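Local structure of N-terminal acetyltransferase-like protein (Chaetomium thermophilum, 5NNP) at residues N12-V17 and G44-M49; E62-A67 and H82-L87; D117-Q122 and Q133-M138. The protein probably serves as the helical-repeat auxiliary subunit of an N-terminal acetyltransferase of the NatA type. One frame throughout, in Å; residues are numbered along the deposited sequence.

In the fold
Starting from the N terminus, interaction 1 closes the first loop: helix 9-22 skips over helix 26-37 to meet helix 44-55, and the segments 12-17 and 44-49 run nearly parallel. Interaction 2 follows in series, closing the short turn between the consecutive antiparallel helices 60-73 and 78-90. Interaction 3 does the same for helices 112-124 and 128-141. None of the three nests in or crosses another. Interactions 1 and 2 touch, their centres about 14 Å apart, where Met47 packs on Leu66 and Ser48 on Val83; interactions 2 and 3 stay about 5 Å apart at their nearest atoms. Together they join helices along the N-terminal part of a solenoid of the tetratricopeptide repeat (TPR) clan.

Interaction 1: N12-V17 and G44-M49; sequences NLFRTV and GDTMSM
Phe14 and Val17 of helix 9-22 make the apolar half of this contact, both against Met49. The ring of Phe14 brings CE1 to 3.7 Å from Met49 CG, the two side chains crossing at about a right angle. One turn on, Val17 CG1 lies 4.0 Å from Met49 CB. A methionine suits this place, because the unbranched start of its chain serves both partners, CG the flat ring and CB the branched valine. Asp45 CB adds a further carbon contact, to Phe14 CZ.

The second group of contacts is polar atoms against ring carbons. Asp45 O sits at the edge of the Phe14 ring, in its plane, 3.5 Å from CE1, while Thr46 OG1 approaches CD1 at 3.4 Å, also at the edge. CG of Phe14 stands anti to the backbone N (chi1 -177°), which sets CG, and with it the start of the ring, on course for helix 44-55. The carboxylate of Asp45 is engaged elsewhere, OD1 being hydrogen-bonded to Ser77 OG.

The two segments, their axes only 18° from parallel, share no hydrogen bond. The contact rests on van der Waals packing, and the partly positive rim of the phenylalanine probably suits the two oxygens at its edge.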
loop_
_atom_site.group_PDB
_atom_site.type_symbol
_atom_site.label_atom_id
_atom_site.label_comp_id
_atom_site.label_asym_id
_atom_site.label_seq_id
_atom_site.Cartn_x
_atom_site.Cartn_y
_atom_site.Cartn_z
ATOM N N ASN A 12 -18.418 -1.681 48.389
ATOM C CA ASN A 12 -18.815 -2.870 47.641
ATOM C C ASN A 12 -19.761 -2.524 46.490
ATOM O O ASN A 12 -19.824 -3.239 45.489
ATOM C CB ASN A 12 -19.471 -3.897 48.572
ATOM C CG ASN A 12 -18.512 -4.428 49.622
ATOM O OD1 ASN A 12 -17.726 -5.339 49.356
ATOM N ND2 ASN A 12 -18.574 -3.861 50.823
ATOM N N LEU A 13 -20.496 -1.426 46.638
ATOM C CA LEU A 13 -21.414 -0.968 45.600
ATOM C C LEU A 13 -20.633 -0.423 44.389
ATOM O O LEU A 13 -21.049 -0.579 43.234
ATOM C CB LEU A 13 -22.364 0.090 46.173
ATOM C CG LEU A 13 -23.689 0.397 45.466
ATOM C CD1 LEU A 13 -23.446 1.019 44.105
ATOM C CD2 LEU A 13 -24.560 -0.834 45.342
ATOM N N PHE A 14 -19.492 0.206 44.663
ATOM C CA PHE A 14 -18.600 0.672 43.609
ATOM C C PHE A 14 -18.111 -0.501 42.756
ATOM O O PHE A 14 -17.984 -0.383 41.537
ATOM C CB PHE A 14 -17.413 1.429 44.212
ATOM C CG PHE A 14 -16.467 2.001 43.185
ATOM C CD1 PHE A 14 -16.780 3.172 42.511
ATOM C CD2 PHE A 14 -15.259 1.371 42.900
ATOM C CE1 PHE A 14 -15.916 3.695 41.571
ATOM C CE2 PHE A 14 -14.391 1.892 41.961
ATOM C CZ PHE A 14 -14.721 3.055 41.298
ATOM N N ARG A 15 -17.854 -1.633 43.404
ATOM C CA ARG A 15 -17.427 -2.847 42.712
ATOM C C ARG A 15 -18.522 -3.402 41.801
ATOM O O ARG A 15 -18.234 -3.977 40.746
ATOM C CB ARG A 15 -17.003 -3.923 43.720
ATOM C CG ARG A 15 -15.649 -3.678 44.375
ATOM C CD ARG A 15 -15.246 -4.831 45.291
ATOM N NE ARG A 15 -14.028 -4.538 46.044
ATOM C CZ ARG A 15 -14.007 -4.141 47.315
ATOM N NH1 ARG A 15 -15.141 -3.997 47.991
ATOM N NH2 ARG A 15 -12.849 -3.897 47.913
ATOM N N THR A 16 -19.778 -3.236 42.209
ATOM C CA THR A 16 -20.892 -3.768 41.428
ATOM C C THR A 16 -21.195 -2.835 40.253
ATOM O O THR A 16 -21.969 -3.175 39.361
ATOM C CB THR A 16 -22.166 -3.985 42.294
ATOM O OG1 THR A 16 -22.656 -2.729 42.772
ATOM C CG2 THR A 16 -21.862 -4.883 43.486
ATOM N N VAL A 17 -20.565 -1.665 40.248
ATOM C CA VAL A 17 -20.668 -0.755 39.112
ATOM C C VAL A 17 -19.715 -1.171 37.996
ATOM O O VAL A 17 -20.051 -1.082 36.811
ATOM C CB VAL A 17 -20.362 0.686 39.521
ATOM C CG1 VAL A 17 -20.373 1.597 38.295
ATOM C CG2 VAL A 17 -21.358 1.151 40.576
ATOM N N GLY A 44 -15.246 11.217 42.944
ATOM C CA GLY A 44 -14.639 11.184 41.623
ATOM C C GLY A 44 -14.584 9.838 40.924
ATOM O O GLY A 44 -14.942 9.733 39.754
ATOM N N ASP A 45 -14.128 8.807 41.629
ATOM C CA ASP A 45 -13.990 7.490 41.019
ATOM C C ASP A 45 -15.316 7.007 40.456
ATOM O O ASP A 45 -15.356 6.410 39.382
ATOM C CB ASP A 45 -13.446 6.482 42.027
ATOM C CG ASP A 45 -12.002 6.743 42.384
ATOM O OD1 ASP A 45 -11.513 7.842 42.061
ATOM O OD2 ASP A 45 -11.362 5.858 42.991
ATOM N N THR A 46 -16.401 7.289 41.170
ATOM C CA THR A 46 -17.723 6.884 40.720
ATOM C C THR A 46 -18.191 7.707 39.512
ATOM O O THR A 46 -18.800 7.170 38.587
ATOM C CB THR A 46 -18.751 6.994 41.863
ATOM O OG1 THR A 46 -18.375 6.107 42.923
ATOM C CG2 THR A 46 -20.149 6.619 41.375
ATOM N N MET A 47 -17.899 9.005 39.513
ATOM C CA MET A 47 -18.317 9.858 38.412
ATOM C C MET A 47 -17.667 9.391 37.113
ATOM O O MET A 47 -18.319 9.357 36.066
ATOM C CB MET A 47 -17.967 11.318 38.690
ATOM C CG MET A 47 -18.494 11.849 40.004
ATOM S SD MET A 47 -17.975 13.557 40.269
ATOM C CE MET A 47 -18.657 14.340 38.812
ATOM N N SER A 48 -16.383 9.033 37.198
ATOM C CA SER A 48 -15.631 8.505 36.057
ATOM C C SER A 48 -16.223 7.200 35.535
ATOM O O SER A 48 -16.324 7.005 34.327
ATOM C CB SER A 48 -14.162 8.274 36.433
ATOM O OG SER A 48 -13.529 9.475 36.827
ATOM N N MET A 49 -16.592 6.305 36.447
ATOM C CA MET A 49 -17.197 5.030 36.070
ATOM C C MET A 49 -18.527 5.240 35.371
ATOM O O MET A 49 -18.913 4.466 34.499
ATOM C CB MET A 49 -17.388 4.142 37.295
ATOM C CG MET A 49 -16.097 3.580 37.843
ATOM S SD MET A 49 -15.187 2.722 36.552
ATOM C CE MET A 49 -16.434 1.570 35.980
#

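Interaction 2: E62-A67 and H82-L87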
loop_
_atom_site.group_PDB
_atom_site.type_symbol
_atom_site.label_atom_id
_atom_site.label_comp_id
_atom_site.label_asym_id
_atom_site.label_seq_id
_atom_site.Cartn_x
_atom_site.Cartn_y
_atom_site.Cartn_z
ATOM N N GLU A 62 -21.481 14.331 26.758
ATOM C CA GLU A 62 -21.861 14.311 28.170
ATOM C C GLU A 62 -20.850 13.538 29.008
ATOM O O GLU A 62 -20.513 13.949 30.118
ATOM C CB GLU A 62 -23.260 13.701 28.351
ATOM C CG GLU A 62 -23.740 13.685 29.797
ATOM C CD GLU A 62 -25.095 13.018 29.976
ATOM O OE1 GLU A 62 -25.627 13.049 31.105
ATOM O OE2 GLU A 62 -25.633 12.461 28.996
ATOM N N ALA A 63 -20.373 12.420 28.467
ATOM C CA ALA A 63 -19.360 11.615 29.131
ATOM C C ALA A 63 -18.080 12.419 29.349
ATOM O O ALA A 63 -17.474 12.351 30.423
ATOM C CB ALA A 63 -19.070 10.356 28.329
ATOM N N PHE A 64 -17.686 13.196 28.342
ATOM C CA PHE A 64 -16.470 14.003 28.425
ATOM C C PHE A 64 -16.592 15.121 29.441
ATOM O O PHE A 64 -15.650 15.404 30.180
ATOM C CB PHE A 64 -16.107 14.595 27.060
ATOM C CG PHE A 64 -15.018 13.851 26.364
ATOM C CD1 PHE A 64 -13.704 13.995 26.769
ATOM C CD2 PHE A 64 -15.308 12.980 25.321
ATOM C CE1 PHE A 64 -12.693 13.292 26.137
ATOM C CE2 PHE A 64 -14.305 12.274 24.679
ATOM C CZ PHE A 64 -12.997 12.426 25.086
ATOM N N ALA A 65 -17.748 15.772 29.467
ATOM C CA ALA A 65 -17.995 16.815 30.453
ATOM C C ALA A 65 -17.896 16.227 31.855
ATOM O O ALA A 65 -17.298 16.830 32.750
ATOM C CB ALA A 65 -19.353 17.447 30.231
ATOM N N LEU A 66 -18.466 15.033 32.026
ATOM C CA LEU A 66 -18.503 14.362 33.323
ATOM C C LEU A 66 -17.134 13.847 33.756
ATOM O O LEU A 66 -16.707 14.094 34.879
ATOM C CB LEU A 66 -19.505 13.205 33.307
ATOM C CG LEU A 66 -19.628 12.424 34.619
ATOM C CD1 LEU A 66 -20.053 13.327 35.756
ATOM C CD2 LEU A 66 -20.581 11.269 34.474
ATOM N N ALA A 67 -16.458 13.121 32.870
ATOM C CA ALA A 67 -15.116 12.628 33.157
ATOM C C ALA A 67 -14.207 13.784 33.554
ATOM O O ALA A 67 -13.466 13.703 34.534
ATOM C CB ALA A 67 -14.560 11.900 31.968
ATOM N N HIS A 82 -7.260 7.551 33.868
ATOM C CA HIS A 82 -7.399 6.382 33.001
ATOM C C HIS A 82 -8.676 6.464 32.146
ATOM O O HIS A 82 -8.621 6.285 30.931
ATOM C CB HIS A 82 -7.392 5.109 33.846
ATOM C CG HIS A 82 -7.207 3.850 33.061
ATOM N ND1 HIS A 82 -7.377 2.597 33.619
ATOM C CD2 HIS A 82 -6.870 3.639 31.768
ATOM C CE1 HIS A 82 -7.148 1.672 32.703
ATOM N NE2 HIS A 82 -6.838 2.276 31.570
ATOM N N VAL A 83 -9.809 6.751 32.782
ATOM C CA VAL A 83 -11.089 6.919 32.095
ATOM C C VAL A 83 -11.013 7.994 31.007
ATOM O O VAL A 83 -11.406 7.776 29.852
ATOM C CB VAL A 83 -12.222 7.294 33.091
ATOM C CG1 VAL A 83 -13.458 7.743 32.353
ATOM C CG2 VAL A 83 -12.549 6.125 33.992
ATOM N N TYR A 84 -10.512 9.159 31.401
ATOM C CA TYR A 84 -10.328 10.285 30.498
ATOM C C TYR A 84 -9.575 9.841 29.230
ATOM O O TYR A 84 -9.946 10.194 28.112
ATOM C CB TYR A 84 -9.579 11.401 31.235
ATOM C CG TYR A 84 -9.756 12.809 30.691
ATOM C CD1 TYR A 84 -11.019 13.314 30.396
ATOM C CD2 TYR A 84 -8.656 13.657 30.526
ATOM C CE1 TYR A 84 -11.181 14.616 29.914
ATOM C CE2 TYR A 84 -8.808 14.952 30.038
ATOM C CZ TYR A 84 -10.068 15.423 29.736
ATOM O OH TYR A 84 -10.217 16.704 29.271
ATOM N N GLY A 85 -8.527 9.048 29.421
ATOM C CA GLY A 85 -7.751 8.514 28.318
ATOM C C GLY A 85 -8.547 7.561 27.445
ATOM O O GLY A 85 -8.535 7.669 26.216
ATOM N N ILE A 86 -9.249 6.631 28.090
ATOM C CA ILE A 86 -10.093 5.669 27.395
ATOM C C ILE A 86 -11.109 6.352 26.478
ATOM O O ILE A 86 -11.272 5.956 25.330
ATOM C CB ILE A 86 -10.822 4.762 28.404
ATOM C CG1 ILE A 86 -9.805 3.886 29.140
ATOM C CG2 ILE A 86 -11.857 3.884 27.706
ATOM C CD1 ILE A 86 -10.399 3.103 30.286
ATOM N N LEU A 87 -11.775 7.386 26.982
ATOM C CA LEU A 87 -12.690 8.173 26.166
ATOM C C LEU A 87 -11.982 8.736 24.931
ATOM O O LEU A 87 -12.407 8.504 23.795
ATOM C CB LEU A 87 -13.303 9.300 26.997
ATOM C CG LEU A 87 -14.063 8.848 28.249
ATOM C CD1 LEU A 87 -14.665 10.024 29.008
ATOM C CD2 LEU A 87 -15.136 7.853 27.872
#
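Phe64 lays one face of its ring over Leu87, whose CB stands 4.1 Å from the ring centroid and 28° off the normal, a CH-pi contact. The pair belongs to two consecutive antiparallel helices, 60-73 and 78-90, of a TPR-like alpha-alpha solenoid; the short segments run at 157° to each other with axes 10.1 Å apart.

At its rim the same ring meets a second aromatic. Tyr84 CE1 lies near the Phe64 plane, 4.1 Å from CD1, and the two side chains cross at about a right angle. CG of Tyr84 is anti to the backbone N (chi1 -157°), which starts the ring off toward helix 60-73. Tyr88, one turn along from Tyr84, meets both rings, Tyr84 edge-to-face, and extends the aromatic group. An alanine in place of Phe64 would probably leave CB of Leu87 without its covering face and Tyr84 CE1 without its contact to CD1, opening a gap between the helices.

The rest of the interface is built from alanines against larger side chains. The CA atoms of Ala67 and Tyr84 are 6.0 Å apart, a spacing that a methyl group tolerates well, and Ala67 CB reaches Tyr84 CD1 near the plane of that ring as well as Val83 CG1. Asn55 of helix 44-55 touches both Ala63 and Leu87. Leu87 CD1 reaches to 3.5 Å from Ala67 CB and 3.9 Å from Ala63 O.

Interaction 3: D117-Q122 and Q133-M138; sequences DLAVLQ and QSRLNM
Ser134 and Gln122 are joined by the one hydrogen bond across the two segments, the serine hydroxyl OG donating to Gln122 OE1 at 2.7 Å. The donor lies in the plane of the amide, on a lone pair, with a C=O...donor angle of 140°. Beside this bond Ala119 CB packs on Ser134 CB at 3.7 Å, and Met138 SD comes to 3.9 Å from the same methyl. Leu118 CD2 is 4.1 Å from Ser134 OG.

Small residues suit the centre, for the CA atoms of Ala119 and Ser134 are 5.6 Å apart and bulk on both sides would probably not fit. The longer glutamine works one turn away: its CG is anti to the carbonyl carbon (chi1 -78°) and the chain runs extended beyond it, which carries the amide across to the serine. Both residues are buried, and the bond gives the hydroxyl and the carbonyl oxygen each other as partners.

Further out, a weak hydrogen bond from Gln115 NE2 can use Ser134 OG as acceptor and may steady it, whereas the weak one to Gly130 O competes for the same proton. Ala119 CB lies near Arg135 NE, 4.4 Å away; Arg135 NH1 is hydrogen-bonded to Tyr131 OH, and its side chain also touches Leu532 of the distant helix 527-534.

Segments 117-122 and 133-138 are antiparallel at 149° with axes 9.6 Å apart, and their helices, 112-124 and 128-141, form a close-packed helical hairpin, the building element of TPR-like solenoids.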
loop_
_atom_site.group_PDB
_atom_site.type_symbol
_atom_site.label_atom_id
_atom_site.label_comp_id
_atom_site.label_asym_id
_atom_site.label_seq_id
_atom_site.Cartn_x
_atom_site.Cartn_y
_atom_site.Cartn_z
ATOM N N ASP A 117 -1.157 -0.023 27.337
ATOM C CA ASP A 117 -1.984 0.716 26.402
ATOM C C ASP A 117 -1.337 2.017 25.986
ATOM O O ASP A 117 -1.441 2.424 24.828
ATOM C CB ASP A 117 -3.355 0.950 27.006
ATOM C CG ASP A 117 -4.160 -0.337 27.104
ATOM O OD1 ASP A 117 -3.962 -1.229 26.252
ATOM O OD2 ASP A 117 -4.981 -0.470 28.031
ATOM N N LEU A 118 -0.632 2.642 26.919
ATOM C CA LEU A 118 0.120 3.858 26.632
ATOM C C LEU A 118 1.241 3.610 25.621
ATOM O O LEU A 118 1.463 4.394 24.705
ATOM C CB LEU A 118 0.708 4.424 27.928
ATOM C CG LEU A 118 1.759 5.510 27.772
ATOM C CD1 LEU A 118 1.115 6.800 27.291
ATOM C CD2 LEU A 118 2.493 5.716 29.084
ATOM N N ALA A 119 1.960 2.517 25.809
ATOM C CA ALA A 119 3.086 2.200 24.953
ATOM C C ALA A 119 2.612 2.051 23.517
ATOM O O ALA A 119 3.272 2.506 22.575
ATOM C CB ALA A 119 3.774 0.920 25.429
ATOM N N VAL A 120 1.461 1.399 23.367
ATOM C CA VAL A 120 0.875 1.194 22.053
ATOM C C VAL A 120 0.557 2.555 21.439
ATOM O O VAL A 120 0.970 2.854 20.328
ATOM C CB VAL A 120 -0.403 0.321 22.116
ATOM C CG1 VAL A 120 -1.081 0.313 20.785
ATOM C CG2 VAL A 120 -0.064 -1.108 22.563
ATOM N N LEU A 121 -0.156 3.386 22.190
ATOM C CA LEU A 121 -0.514 4.727 21.739
ATOM C C LEU A 121 0.720 5.535 21.348
ATOM O O LEU A 121 0.722 6.249 20.337
ATOM C CB LEU A 121 -1.312 5.462 22.826
ATOM C CG LEU A 121 -2.745 5.000 23.113
ATOM C CD1 LEU A 121 -3.209 5.520 24.444
ATOM C CD2 LEU A 121 -3.699 5.473 22.021
ATOM N N GLN A 122 1.778 5.417 22.137
ATOM C CA GLN A 122 2.969 6.214 21.882
ATOM C C GLN A 122 3.647 5.858 20.559
ATOM O O GLN A 122 4.077 6.753 19.821
ATOM C CB GLN A 122 3.966 6.065 23.020
ATOM C CG GLN A 122 3.628 6.875 24.241
ATOM C CD GLN A 122 4.439 6.441 25.452
ATOM O OE1 GLN A 122 4.583 5.242 25.726
ATOM N NE2 GLN A 122 4.982 7.413 26.176
ATOM N N GLN A 133 11.072 4.596 26.707
ATOM C CA GLN A 133 10.878 4.554 28.149
ATOM C C GLN A 133 9.866 3.475 28.553
ATOM O O GLN A 133 10.103 2.686 29.476
ATOM C CB GLN A 133 10.420 5.917 28.655
ATOM C CG GLN A 133 10.486 6.061 30.161
ATOM C CD GLN A 133 9.999 7.421 30.627
ATOM O OE1 GLN A 133 9.834 8.343 29.824
ATOM N NE2 GLN A 133 9.758 7.550 31.927
ATOM N N SER A 134 8.740 3.434 27.845
ATOM C CA SER A 134 7.711 2.440 28.120
ATOM C C SER A 134 8.237 1.002 28.034
ATOM O O SER A 134 8.005 0.191 28.928
ATOM C CB SER A 134 6.542 2.619 27.158
ATOM O OG SER A 134 5.752 3.708 27.565
ATOM N N ARG A 135 8.941 0.694 26.955
ATOM C CA ARG A 135 9.420 -0.659 26.734
ATOM C C ARG A 135 10.486 -1.038 27.733
ATOM O O ARG A 135 10.544 -2.193 28.168
ATOM C CB ARG A 135 9.961 -0.819 25.319
ATOM C CG ARG A 135 8.870 -0.840 24.313
ATOM C CD ARG A 135 7.814 -1.822 24.773
ATOM N NE ARG A 135 6.761 -1.920 23.777
ATOM C CZ ARG A 135 5.878 -2.908 23.712
ATOM N NH1 ARG A 135 4.953 -2.902 22.746
ATOM N NH2 ARG A 135 5.921 -3.893 24.607
ATOM N N LEU A 136 11.328 -0.071 28.087
ATOM C CA LEU A 136 12.363 -0.310 29.095
ATOM C C LEU A 136 11.691 -0.695 30.408
ATOM O O LEU A 136 12.106 -1.614 31.105
ATOM C CB LEU A 136 13.249 0.920 29.277
ATOM C CG LEU A 136 14.421 0.855 30.251
ATOM C CD1 LEU A 136 15.262 -0.381 29.985
ATOM C CD2 LEU A 136 15.257 2.116 30.097
ATOM N N ASN A 137 10.612 0.006 30.709
ATOM C CA ASN A 137 9.807 -0.284 31.864
ATOM C C ASN A 137 9.166 -1.644 31.808
ATOM O O ASN A 137 9.247 -2.417 32.752
ATOM C CB ASN A 137 8.737 0.769 31.997
ATOM C CG ASN A 137 8.861 1.518 33.247
ATOM O OD1 ASN A 137 9.668 2.439 33.342
ATOM N ND2 ASN A 137 8.083 1.134 34.244
ATOM N N MET A 138 8.495 -1.924 30.700
ATOM C CA MET A 138 7.857 -3.214 30.532
ATOM C C MET A 138 8.891 -4.340 30.617
ATOM O O MET A 138 8.657 -5.354 31.258
ATOM C CB MET A 138 7.096 -3.246 29.210
ATOM C CG MET A 138 6.067 -2.135 29.130
ATOM S SD MET A 138 5.112 -2.017 27.604
ATOM C CE MET A 138 4.051 -3.462 27.787
#